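Local coordinates for fibronectin-binding protein BBK32 (Borrelia burgdorferi, PDB 6N1L), which binds fibronectin and, through its complement inhibitory domain, binds the protease C1r and so probably blocks the classical pathway of complement, at residues Q10-G15 with A87-Y92. Numbering follows the deposited sequence.
Sequences QSYLEG and AANFVY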
loop_
_atom_site.group_PDB
_atom_site.type_symbol
_atom_site.label_atom_id
_atom_site.label_comp_id
_atom_site.label_asym_id
_atom_site.label_seq_id
_atom_site.Cartn_x
_atom_site.Cartn_y
_atom_site.Cartn_z
ATOM N N GLN A 10 6.674 -7.090 25.646
ATOM C CA GLN A 10 6.738 -5.719 25.150
ATOM C C GLN A 10 7.421 -5.657 23.794
ATOM O O GLN A 10 6.997 -4.897 22.913
ATOM C CB GLN A 10 7.471 -4.829 26.154
ATOM C CG GLN A 10 6.549 -3.963 26.986
ATOM C CD GLN A 10 5.531 -3.224 26.140
ATOM O OE1 GLN A 10 5.884 -2.558 25.162
ATOM N NE2 GLN A 10 4.258 -3.342 26.507
ATOM N N SER A 11 8.481 -6.447 23.602
ATOM C CA SER A 11 9.187 -6.410 22.326
ATOM C C SER A 11 8.320 -6.939 21.187
ATOM O O SER A 11 8.504 -6.535 20.033
ATOM C CB SER A 11 10.495 -7.196 22.420
ATOM O OG SER A 11 10.307 -8.572 22.157
ATOM N N TYR A 12 7.378 -7.840 21.485
ATOM C CA TYR A 12 6.391 -8.233 20.483
ATOM C C TYR A 12 5.502 -7.055 20.105
ATOM O O TYR A 12 5.284 -6.781 18.918
ATOM C CB TYR A 12 5.536 -9.392 20.998
ATOM C CG TYR A 12 6.300 -10.664 21.301
ATOM C CD1 TYR A 12 7.325 -11.102 20.475
ATOM C CD2 TYR A 12 5.985 -11.433 22.421
ATOM C CE1 TYR A 12 8.021 -12.269 20.754
ATOM C CE2 TYR A 12 6.680 -12.599 22.710
ATOM C CZ TYR A 12 7.695 -13.012 21.872
ATOM O OH TYR A 12 8.387 -14.172 22.151
ATOM N N LEU A 13 4.971 -6.351 21.107
ATOM C CA LEU A 13 4.110 -5.206 20.834
ATOM C C LEU A 13 4.865 -4.116 20.079
ATOM O O LEU A 13 4.317 -3.489 19.163
ATOM C CB LEU A 13 3.532 -4.666 22.143
ATOM C CG LEU A 13 2.533 -5.580 22.859
ATOM C CD1 LEU A 13 2.434 -5.228 24.336
ATOM C CD2 LEU A 13 1.165 -5.508 22.196
ATOM N N GLU A 14 6.134 -3.897 20.435
ATOM C CA GLU A 14 6.959 -2.917 19.733
ATOM C C GLU A 14 7.205 -3.338 18.289
ATOM O O GLU A 14 7.111 -2.520 17.365
ATOM C CB GLU A 14 8.289 -2.733 20.467
ATOM C CG GLU A 14 8.188 -1.962 21.776
ATOM C CD GLU A 14 7.130 -0.875 21.731
ATOM O OE1 GLU A 14 6.014 -1.112 22.242
ATOM O OE2 GLU A 14 7.416 0.216 21.187
ATOM N N GLY A 15 7.551 -4.611 18.082
ATOM C CA GLY A 15 7.769 -5.107 16.732
ATOM C C GLY A 15 6.542 -4.971 15.847
ATOM O O GLY A 15 6.649 -4.599 14.678
ATOM N N ALA A 87 2.690 -11.042 15.931
ATOM C CA ALA A 87 1.435 -11.005 16.675
ATOM C C ALA A 87 0.909 -12.389 17.031
ATOM O O ALA A 87 0.014 -12.494 17.881
ATOM C CB ALA A 87 0.364 -10.248 15.885
ATOM N N ALA A 88 1.404 -13.451 16.392
ATOM C CA ALA A 88 0.940 -14.781 16.762
ATOM C C ALA A 88 1.354 -15.159 18.180
ATOM O O ALA A 88 0.832 -16.148 18.704
ATOM C CB ALA A 88 1.459 -15.831 15.779
ATOM N N ASN A 89 2.262 -14.396 18.796
ATOM C CA ASN A 89 2.641 -14.570 20.196
ATOM C C ASN A 89 1.690 -13.864 21.160
ATOM O O ASN A 89 1.795 -14.073 22.379
ATOM C CB ASN A 89 4.077 -14.061 20.418
ATOM C CG ASN A 89 5.112 -14.874 19.648
ATOM O OD1 ASN A 89 5.415 -16.017 19.998
ATOM N ND2 ASN A 89 5.651 -14.288 18.588
ATOM N N PHE A 90 0.770 -13.041 20.658
ATOM C CA PHE A 90 -0.159 -12.327 21.530
ATOM C C PHE A 90 -1.142 -13.296 22.182
ATOM O O PHE A 90 -1.617 -14.252 21.554
ATOM C CB PHE A 90 -0.926 -11.259 20.736
ATOM C CG PHE A 90 -0.071 -10.092 20.269
ATOM C CD1 PHE A 90 1.180 -9.853 20.814
ATOM C CD2 PHE A 90 -0.538 -9.234 19.265
ATOM C CE1 PHE A 90 1.950 -8.785 20.384
ATOM C CE2 PHE A 90 0.229 -8.168 18.837
ATOM C CZ PHE A 90 1.473 -7.944 19.395
ATOM N N VAL A 91 -1.464 -13.049 23.459
ATOM C CA VAL A 91 -2.318 -13.939 24.215
ATOM C C VAL A 91 -3.555 -13.269 24.809
ATOM O O VAL A 91 -4.521 -13.972 25.141
ATOM C CB VAL A 91 -1.529 -14.650 25.339
ATOM C CG1 VAL A 91 -0.454 -15.539 24.743
ATOM C CG2 VAL A 91 -0.928 -13.626 26.281
ATOM N N TYR A 92 -3.569 -11.943 24.967
ATOM C CA TYR A 92 -4.670 -11.262 25.634
ATOM C C TYR A 92 -5.774 -10.897 24.642
ATOM O O TYR A 92 -5.631 -11.033 23.427
ATOM C CB TYR A 92 -4.151 -10.029 26.376
ATOM C CG TYR A 92 -3.049 -10.379 27.345
ATOM C CD1 TYR A 92 -3.317 -11.111 28.499
ATOM C CD2 TYR A 92 -1.738 -10.021 27.090
ATOM C CE1 TYR A 92 -2.308 -11.451 29.379
ATOM C CE2 TYR A 92 -0.722 -10.358 27.965
ATOM C CZ TYR A 92 -1.015 -11.073 29.109
ATOM O OH TYR A 92 -0.003 -11.407 29.973
#
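Y12 on helix 9-44 and N89 in the loop after helix 66-87 meet as two flat groups, the phenol ring lying against the carboxamide with their planes 10° apart. Traced outward, the tyrosine changes partner along its length. Its CB meets the F90 ring at CE1, 3.7 Å away; from CG onward it belongs to N89. CD2 and CE2 lie by N89 CB, which sits over the ring face, 3.9 Å from the ring centroid and 15° off the ring normal, a CH-pi contact. Across the same face, at the other flank of the ring, CE1 comes to 3.8 Å from N89 ND2, CZ lies by N89 CG, and OH ends 4.1 Å from N89 OD1 without a hydrogen bond. With CB turned toward the loop and CG anti to the carbonyl carbon (chi1 -62°), the Y12 ring is carried past F90 to N89.

Next along the loop, F90 reaches the helix. Its CZ touches L13 CD2 at 3.7 Å, and CE1 touches both that methyl and Y12 CB, so this corner of the ring rests on two successive helix residues; the backbone at Y12 C and L13 N faces the ring edge in its plane. A type I turn from A87 to F90, closed by F90 N to A87 O at 2.9 Å, presents N89 and F90 together, and A87 CA lies over one face of the F90 ring. V16 of helix 9-44 and D95 of helix 93-117 also touch F90, which thereby joins three parts of the helical bundle near one end.

The N89 amide bonds through ND2 to T86 O, which should restrain its rotation and keep it flat against the phenol. No hydrogen bond or salt bridge links the two segments, so their mutual hold probably rests on dispersion, from the stacked amide and the CH-pi contact as well as the apolar contacts of F90, with F90 buried and N89 at the exposed margin.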